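Local coordinates for oligopeptide-binding protein oppA (Lactococcus lactis, PDB 3DRF) that captures oligopeptides in a closing, venus-flytrap-like cleft as the receptor of an ABC transporter that takes them up for growth in milk, at residues 140-145 and 187-192; 95-100 and 172-177. One frame throughout, in Å; residues are numbered along the deposited sequence.

Contact 1 (140-145 and 187-192)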
ATOM      1  N   LEU A 140      11.401  -6.875  -9.176  1.00  5.97           N
ATOM      2  CA  LEU A 140      11.110  -8.015 -10.091  1.00  6.38           C
ATOM      3  C   LEU A 140      12.191  -8.237 -11.161  1.00  6.41           C
ATOM      4  O   LEU A 140      12.295  -9.273 -11.693  1.00  6.49           O
ATOM      5  CB  LEU A 140       9.723  -7.825 -10.730  1.00  6.93           C
ATOM      6  CG  LEU A 140       8.570  -7.994  -9.684  1.00  6.92           C
ATOM      7  CD1 LEU A 140       7.251  -7.701 -10.392  1.00  8.25           C
ATOM      8  CD2 LEU A 140       8.521  -9.418  -9.069  1.00  8.51           C
ATOM      9  N   ALA A 141      13.025  -7.209 -11.403  1.00  6.31           N
ATOM     10  CA  ALA A 141      14.183  -7.324 -12.332  1.00  6.66           C
ATOM     11  C   ALA A 141      15.275  -8.307 -11.867  1.00  6.59           C
ATOM     12  O   ALA A 141      16.077  -8.742 -12.592  1.00  7.08           O
ATOM     13  CB  ALA A 141      14.774  -5.937 -12.591  1.00  8.09           C
ATOM     14  N   ASN A 142      15.213  -8.632 -10.577  1.00  6.12           N
ATOM     15  CA  ASN A 142      16.142  -9.583  -9.944  1.00  6.11           C
ATOM     16  C   ASN A 142      15.808 -11.062 -10.157  1.00  5.83           C
ATOM     17  O   ASN A 142      16.584 -11.885  -9.812  1.00  6.55           O
ATOM     18  CB  ASN A 142      16.322  -9.212  -8.438  1.00  6.14           C
ATOM     19  CG  ASN A 142      17.228 -10.200  -7.651  1.00  5.78           C
ATOM     20  OD1 ASN A 142      18.386 -10.285  -7.893  1.00  6.19           O
ATOM     21  ND2 ASN A 142      16.641 -10.895  -6.720  1.00  6.22           N
ATOM     22  N   ILE A 143      14.681 -11.351 -10.789  1.00  5.77           N
ATOM     23  CA  ILE A 143      14.368 -12.720 -11.249  1.00  6.07           C
ATOM     24  C   ILE A 143      14.899 -12.873 -12.672  1.00  5.82           C
ATOM     25  O   ILE A 143      14.575 -12.122 -13.535  1.00  5.64           O
ATOM     26  CB  ILE A 143      12.852 -13.007 -11.164  1.00  5.79           C
ATOM     27  CG1 ILE A 143      12.444 -13.088  -9.683  1.00  6.56           C
ATOM     28  CG2 ILE A 143      12.526 -14.393 -11.873  1.00  6.88           C
ATOM     29  CD1 ILE A 143      10.877 -13.131  -9.505  1.00  7.21           C
ATOM     30  N   VAL A 144      15.759 -13.860 -12.851  1.00  5.80           N
ATOM     31  CA  VAL A 144      16.365 -14.121 -14.166  1.00  6.48           C
ATOM     32  C   VAL A 144      15.280 -14.219 -15.239  1.00  6.03           C
ATOM     33  O   VAL A 144      14.335 -14.936 -15.096  1.00  6.39           O
ATOM     34  CB  VAL A 144      17.243 -15.436 -14.098  1.00  6.95           C
ATOM     35  CG1 VAL A 144      17.768 -15.787 -15.484  1.00  7.84           C
ATOM     36  CG2 VAL A 144      18.469 -15.184 -13.198  1.00  8.01           C
ATOM     37  N   GLY A 145      15.491 -13.466 -16.325  1.00  6.24           N
ATOM     38  CA  GLY A 145      14.551 -13.518 -17.449  1.00  6.05           C
ATOM     39  C   GLY A 145      13.305 -12.619 -17.335  1.00  5.84           C
ATOM     40  O   GLY A 145      12.589 -12.434 -18.280  1.00  6.13           O
ATOM     41  N   ASN A 187       8.552  -9.026   1.223  1.00  5.92           N
ATOM     42  CA  ASN A 187       9.882  -8.611   0.685  1.00  5.91           C
ATOM     43  C   ASN A 187       9.892  -8.033  -0.781  1.00  5.64           C
ATOM     44  O   ASN A 187      10.725  -7.289  -1.124  1.00  5.63           O
ATOM     45  CB  ASN A 187      10.895  -9.787   0.851  1.00  5.85           C
ATOM     46  CG  ASN A 187      10.605 -10.977  -0.078  1.00  5.19           C
ATOM     47  OD1 ASN A 187      10.805 -10.930  -1.256  1.00  6.54           O
ATOM     48  ND2 ASN A 187      10.087 -12.034   0.501  1.00  6.26           N
ATOM     49  N   GLY A 188       8.916  -8.459  -1.591  1.00  5.37           N
ATOM     50  CA  GLY A 188       8.710  -7.948  -2.960  1.00  5.00           C
ATOM     51  C   GLY A 188       9.590  -8.584  -4.031  1.00  5.06           C
ATOM     52  O   GLY A 188       9.350  -8.412  -5.168  1.00  5.94           O
ATOM     53  N   TYR A 189      10.610  -9.334  -3.642  1.00  5.72           N
ATOM     54  CA  TYR A 189      11.556 -10.010  -4.590  1.00  5.69           C
ATOM     55  C   TYR A 189      11.017 -11.333  -5.153  1.00  5.86           C
ATOM     56  O   TYR A 189      11.407 -11.739  -6.189  1.00  6.00           O
ATOM     57  CB  TYR A 189      12.949 -10.157  -3.944  1.00  5.77           C
ATOM     58  CG  TYR A 189      13.639  -8.802  -3.794  1.00  5.91           C
ATOM     59  CD1 TYR A 189      14.232  -8.202  -4.873  1.00  5.77           C
ATOM     60  CD2 TYR A 189      13.636  -8.104  -2.577  1.00  5.07           C
ATOM     61  CE1 TYR A 189      14.861  -6.961  -4.779  1.00  6.01           C
ATOM     62  CE2 TYR A 189      14.243  -6.838  -2.458  1.00  5.68           C
ATOM     63  CZ  TYR A 189      14.854  -6.280  -3.580  1.00  5.32           C
ATOM     64  OH  TYR A 189      15.463  -5.044  -3.544  1.00  5.87           O
ATOM     65  N   PHE A 190      10.107 -11.967  -4.428  1.00  5.68           N
ATOM     66  CA  PHE A 190       9.273 -13.055  -4.984  1.00  5.88           C
ATOM     67  C   PHE A 190       7.870 -12.816  -4.462  1.00  5.92           C
ATOM     68  O   PHE A 190       7.664 -12.280  -3.422  1.00  6.41           O
ATOM     69  CB  PHE A 190       9.809 -14.467  -4.712  1.00  6.35           C
ATOM     70  CG  PHE A 190       9.894 -14.845  -3.245  1.00  5.81           C
ATOM     71  CD1 PHE A 190       8.811 -15.453  -2.589  1.00  7.10           C
ATOM     72  CD2 PHE A 190      11.086 -14.618  -2.518  1.00  6.84           C
ATOM     73  CE1 PHE A 190       8.923 -15.817  -1.229  1.00  8.06           C
ATOM     74  CE2 PHE A 190      11.170 -14.973  -1.187  1.00  7.10           C
ATOM     75  CZ  PHE A 190      10.138 -15.578  -0.543  1.00  7.41           C
ATOM     76  N   LEU A 191       6.915 -13.197  -5.275  1.00  5.54           N
ATOM     77  CA  LEU A 191       5.489 -12.939  -4.999  1.00  5.19           C
ATOM     78  C   LEU A 191       4.895 -14.084  -4.173  1.00  5.13           C
ATOM     79  O   LEU A 191       5.458 -15.141  -4.062  1.00  5.98           O
ATOM     80  CB  LEU A 191       4.702 -12.715  -6.338  1.00  5.23           C
ATOM     81  CG  LEU A 191       5.256 -11.547  -7.220  1.00  5.37           C
ATOM     82  CD1 LEU A 191       4.531 -11.453  -8.584  1.00  7.37           C
ATOM     83  CD2 LEU A 191       5.183 -10.171  -6.423  1.00  7.45           C
ATOM     84  N   GLU A 192       3.698 -13.833  -3.656  1.00  5.13           N
ATOM     85  CA  GLU A 192       3.144 -14.710  -2.612  1.00  5.66           C
ATOM     86  C   GLU A 192       1.715 -15.095  -2.840  1.00  5.78           C
ATOM     87  O   GLU A 192       1.079 -15.550  -1.941  1.00  6.72           O
ATOM     88  CB  GLU A 192       3.286 -14.025  -1.212  1.00  5.84           C
ATOM     89  CG  GLU A 192       4.730 -13.549  -0.880  1.00  6.32           C
ATOM     90  CD  GLU A 192       4.861 -12.944   0.503  1.00  6.93           C
ATOM     91  OE1 GLU A 192       4.179 -13.356   1.433  1.00  7.58           O
ATOM     92  OE2 GLU A 192       5.680 -12.079   0.619  1.00  7.44           O
TER
HETATM   93  O   HOH W   1      13.637 -10.653  -7.349  1.00  5.26           O
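The phenol ring of Tyr189 and the carboxamide of Asn142 meet with their planes 89° apart, the two side chains crossing at about a right angle. Asn142 ND2 comes obliquely to the ring, 4.1 Å from Tyr189 CD1, while a water lies in the ring plane at the edge. That water accepts from Asn142 ND2 and donates to Tyr189 O at 2.7 Å, so it carries the polar link where no direct hydrogen bond crosses the contact. A chi1 of 177° sets Asn142 CG anti to the backbone N, on the side of 187-192; ND2 also donates to Glu177 O, and the two acceptors together should restrict its rotation. Beside the water, Ile143 CD1 packs 3.6 Å from Tyr189 O. Leu140 CD2 reaches Leu191 CG at 4.3 Å, and both leucines also touch Ile126 of helix 116-127. Within 187-192, Asn187 OD1 accepts from Tyr189 N at 2.9 Å, the donor tilted 22° from the carbonyl plane, and more weakly from Phe190 N. Tyr189 OH is hydrogen-bonded to Asp509. The arrangement is water-bridged loop-to-loop packing, with an Asx turn at Asn187 shaping the segment that carries Tyr189.

Contact 2 (95-100 and 172-177); sequences SKTATI and KVQFKE
Gln174 turns its side chain across to residues 95-97 and can be followed atom by atom. CB and CG leave the strand with CG anti to the backbone N, and after a bend at chi2 Gln174 CD lies 3.8 Å from Thr97 CG2. Gln174 OE1 lies 3.5 Å from Thr97 CG2 and accepts from a water that also donates to Ser95 O. At the tip, Gln174 NE2 donates to Ser95 O at 3.0 Å, an almost straight bond (N-H...O 176°) in the plane of both amide and carbonyl, and to the carbonyl of its own neighbour, Phe175 O, at 3.1 Å. Both acceptors lie within a few degrees of the amide plane, so the pair fixes the rotation of the carboxamide. An alanine here would probably leave Ser95 O and Phe175 O without this donor and open a gap beside Thr97 CG2.

The backbone bonds Val173 N to Ala98 O (2.8 Å) and Ala98 N to Val173 O make Ala98 and Val173 an antiparallel hydrogen-bonded pair. Past the strand end, Phe175 N donates to Lys96 O, and Phe175 CE2 packs on Ala98 CB at 3.7 Å. Lys96 and Glu177 lie side by side, pointing the same way; Lys96 NZ makes a salt bridge to Glu177 OE1 at 2.8 Å, on the syn side though 30° out of the carboxylate plane.

The N-to-C directions of 97-100 and 172-174 lie 163° apart, close to antiparallel. Strands 97-102 and 170-174 are the inner pair of a four-stranded antiparallel sheet, flanked by 87-92 and 160-161; Lys96 and Thr97 form a G1 bulge opposite Asp92, and Tyr119 of helix 116-127 packs against Ile100 and Val173.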
ATOM      1  N   SER A  95      22.678 -21.569  -4.476  1.00  8.69           N
ATOM      2  CA  SER A  95      22.091 -21.615  -5.808  1.00  8.91           C
ATOM      3  C   SER A  95      21.394 -20.283  -6.171  1.00  7.92           C
ATOM      4  O   SER A  95      21.183 -20.035  -7.330  1.00  8.16           O
ATOM      5  CB  SER A  95      21.051 -22.760  -5.916  1.00  9.40           C
ATOM      6  OG  SER A  95      21.704 -24.020  -5.784  1.00 13.17           O
ATOM      7  N   LYS A  96      21.038 -19.492  -5.171  1.00  6.68           N
ATOM      8  CA  LYS A  96      20.291 -18.208  -5.306  1.00  6.79           C
ATOM      9  C   LYS A  96      18.868 -18.449  -5.839  1.00  6.16           C
ATOM     10  O   LYS A  96      18.473 -17.870  -6.766  1.00  6.45           O
ATOM     11  CB  LYS A  96      21.091 -17.189  -6.148  1.00  7.03           C
ATOM     12  CG  LYS A  96      22.540 -17.026  -5.661  1.00  7.35           C
ATOM     13  CD  LYS A  96      23.334 -15.877  -6.359  1.00  8.04           C
ATOM     14  CE  LYS A  96      24.758 -15.821  -5.834  1.00  9.16           C
ATOM     15  NZ  LYS A  96      25.512 -14.756  -6.586  1.00 10.32           N
ATOM     16  N   THR A  97      18.179 -19.368  -5.176  1.00  6.54           N
ATOM     17  CA  THR A  97      16.823 -19.730  -5.573  1.00  6.60           C
ATOM     18  C   THR A  97      15.849 -19.691  -4.366  1.00  7.02           C
ATOM     19  O   THR A  97      16.207 -19.745  -3.226  1.00  7.17           O
ATOM     20  CB  THR A  97      16.765 -21.140  -6.232  1.00  7.72           C
ATOM     21  OG1 THR A  97      17.173 -22.091  -5.258  1.00  8.10           O
ATOM     22  CG2 THR A  97      17.738 -21.270  -7.414  1.00  8.27           C
ATOM     23  N   ALA A  98      14.578 -19.521  -4.709  1.00  6.92           N
ATOM     24  CA  ALA A  98      13.431 -19.832  -3.835  1.00  6.98           C
ATOM     25  C   ALA A  98      12.668 -20.996  -4.491  1.00  7.04           C
ATOM     26  O   ALA A  98      12.409 -20.988  -5.676  1.00  7.41           O
ATOM     27  CB  ALA A  98      12.502 -18.615  -3.652  1.00  7.81           C
ATOM     28  N   THR A  99      12.329 -21.978  -3.682  1.00  7.14           N
ATOM     29  CA  THR A  99      11.531 -23.103  -4.131  1.00  7.77           C
ATOM     30  C   THR A  99      10.234 -23.098  -3.335  1.00  7.50           C
ATOM     31  O   THR A  99      10.251 -23.200  -2.124  1.00  8.09           O
ATOM     32  CB  THR A  99      12.279 -24.423  -3.916  1.00  7.86           C
ATOM     33  OG1 THR A  99      13.508 -24.371  -4.619  1.00  9.76           O
ATOM     34  CG2 THR A  99      11.464 -25.593  -4.476  1.00  9.73           C
ATOM     35  N   ILE A 100       9.127 -22.981  -4.067  1.00  7.40           N
ATOM     36  CA  ILE A 100       7.787 -22.891  -3.488  1.00  7.08           C
ATOM     37  C   ILE A 100       7.109 -24.259  -3.679  1.00  7.43           C
ATOM     38  O   ILE A 100       7.057 -24.761  -4.760  1.00  7.72           O
ATOM     39  CB  ILE A 100       6.940 -21.755  -4.189  1.00  7.68           C
ATOM     40  CG1 ILE A 100       7.490 -20.345  -3.911  1.00  9.07           C
ATOM     41  CG2 ILE A 100       5.510 -21.826  -3.715  1.00  8.55           C
ATOM     42  CD1 ILE A 100       8.707 -19.966  -4.754  1.00 10.24           C
ATOM     43  N   LYS A 172      10.397 -23.445  -8.918  1.00  6.77           N
ATOM     44  CA  LYS A 172      11.737 -22.915  -8.645  1.00  7.35           C
ATOM     45  C   LYS A 172      11.856 -21.523  -9.258  1.00  6.88           C
ATOM     46  O   LYS A 172      11.640 -21.330 -10.428  1.00  7.49           O
ATOM     47  CB  LYS A 172      12.804 -23.808  -9.310  1.00  7.36           C
ATOM     48  CG  LYS A 172      14.257 -23.356  -9.092  1.00  8.64           C
ATOM     49  CD  LYS A 172      15.247 -24.266  -9.911  1.00 10.31           C
ATOM     50  CE  LYS A 172      16.385 -23.411 -10.500  1.00 11.00           C
ATOM     51  NZ  LYS A 172      17.360 -24.267 -11.283  1.00 11.41           N
ATOM     52  N   VAL A 173      12.245 -20.564  -8.454  1.00  6.62           N
ATOM     53  CA  VAL A 173      12.522 -19.175  -8.902  1.00  6.08           C
ATOM     54  C   VAL A 173      14.017 -18.861  -8.754  1.00  5.81           C
ATOM     55  O   VAL A 173      14.574 -18.964  -7.709  1.00  6.65           O
ATOM     56  CB  VAL A 173      11.703 -18.143  -8.074  1.00  6.04           C
ATOM     57  CG1 VAL A 173      11.978 -16.707  -8.561  1.00  7.11           C
ATOM     58  CG2 VAL A 173      10.182 -18.533  -8.081  1.00  6.72           C
ATOM     59  N   GLN A 174      14.644 -18.547  -9.869  1.00  6.65           N
ATOM     60  CA  GLN A 174      16.069 -18.219  -9.943  1.00  6.32           C
ATOM     61  C   GLN A 174      16.280 -16.716  -9.890  1.00  6.56           C
ATOM     62  O   GLN A 174      15.852 -15.998 -10.750  1.00  6.88           O
ATOM     63  CB  GLN A 174      16.661 -18.784 -11.266  1.00  6.57           C
ATOM     64  CG  GLN A 174      18.157 -18.506 -11.443  1.00  6.64           C
ATOM     65  CD  GLN A 174      19.007 -19.282 -10.435  1.00  7.04           C
ATOM     66  OE1 GLN A 174      19.061 -20.460 -10.532  1.00  7.81           O
ATOM     67  NE2 GLN A 174      19.627 -18.598  -9.488  1.00  7.29           N
ATOM     68  N   PHE A 175      17.022 -16.320  -8.893  1.00  6.41           N
ATOM     69  CA  PHE A 175      17.400 -14.914  -8.715  1.00  6.10           C
ATOM     70  C   PHE A 175      18.795 -14.639  -9.279  1.00  6.11           C
ATOM     71  O   PHE A 175      19.574 -15.515  -9.412  1.00  6.86           O
ATOM     72  CB  PHE A 175      17.422 -14.534  -7.195  1.00  6.18           C
ATOM     73  CG  PHE A 175      16.089 -14.828  -6.486  1.00  6.01           C
ATOM     74  CD1 PHE A 175      14.951 -14.150  -6.868  1.00  6.22           C
ATOM     75  CD2 PHE A 175      16.036 -15.736  -5.464  1.00  6.33           C
ATOM     76  CE1 PHE A 175      13.722 -14.412  -6.236  1.00  6.59           C
ATOM     77  CE2 PHE A 175      14.804 -15.999  -4.818  1.00  6.26           C
ATOM     78  CZ  PHE A 175      13.661 -15.338  -5.253  1.00  6.76           C
ATOM     79  N   LYS A 176      19.052 -13.368  -9.525  1.00  6.39           N
ATOM     80  CA  LYS A 176      20.439 -12.858  -9.726  1.00  7.40           C
ATOM     81  C   LYS A 176      21.216 -12.841  -8.396  1.00  7.49           C
ATOM     82  O   LYS A 176      22.331 -13.243  -8.368  1.00  8.18           O
ATOM     83  CB  LYS A 176      20.427 -11.463 -10.363  1.00  7.64           C
ATOM     84  CG  LYS A 176      19.733 -11.418 -11.752  1.00  8.88           C
ATOM     85  CD  LYS A 176      19.692  -9.971 -12.299  1.00 11.51           C
ATOM     86  CE  LYS A 176      18.909  -9.983 -13.552  1.00 13.60           C
ATOM     87  NZ  LYS A 176      18.779  -8.602 -14.010  1.00 16.60           N
ATOM     88  N   GLU A 177      20.600 -12.318  -7.352  1.00  7.32           N
ATOM     89  CA  GLU A 177      21.143 -12.338  -6.013  1.00  7.46           C
ATOM     90  C   GLU A 177      20.017 -12.517  -4.996  1.00  6.68           C
ATOM     91  O   GLU A 177      18.871 -12.140  -5.184  1.00  7.09           O
ATOM     92  CB  GLU A 177      21.886 -11.001  -5.639  1.00  8.15           C
ATOM     93  CG  GLU A 177      23.037 -10.574  -6.595  1.00  9.27           C
ATOM     94  CD  GLU A 177      24.212 -11.548  -6.586  1.00  9.00           C
ATOM     95  OE1 GLU A 177      24.312 -12.393  -5.737  1.00  8.99           O
ATOM     96  OE2 GLU A 177      25.024 -11.404  -7.476  1.00 11.97           O
TER
HETATM   97  O   HOH W   2      21.772 -21.388  -9.670  1.00 34.50           O

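Overall arrangement
Contact 1 is buried packing between two loops, burying 243 Å² in all, both sides summed, with a water as its polar bridge; contact 2 buries 490 Å² on the same count and is partly buried, combining backbone pairing of strands with a salt bridge between partly exposed residues. The centres of contact 1 and contact 2 are about 9 Å apart, and their segments alternate along the chain. They join directly: Asn142 O lies 2.9 Å from Lys176 N, a probable hydrogen bond. Helix 116-127 is common to both, touching Leu140, Ile143 and Leu191 in contact 1 and Ile100 and Val173 in contact 2. Residues 140-145 touch both 187-192 and the end of 172-177, while Phe175 CE1 also packs directly against Tyr189 O.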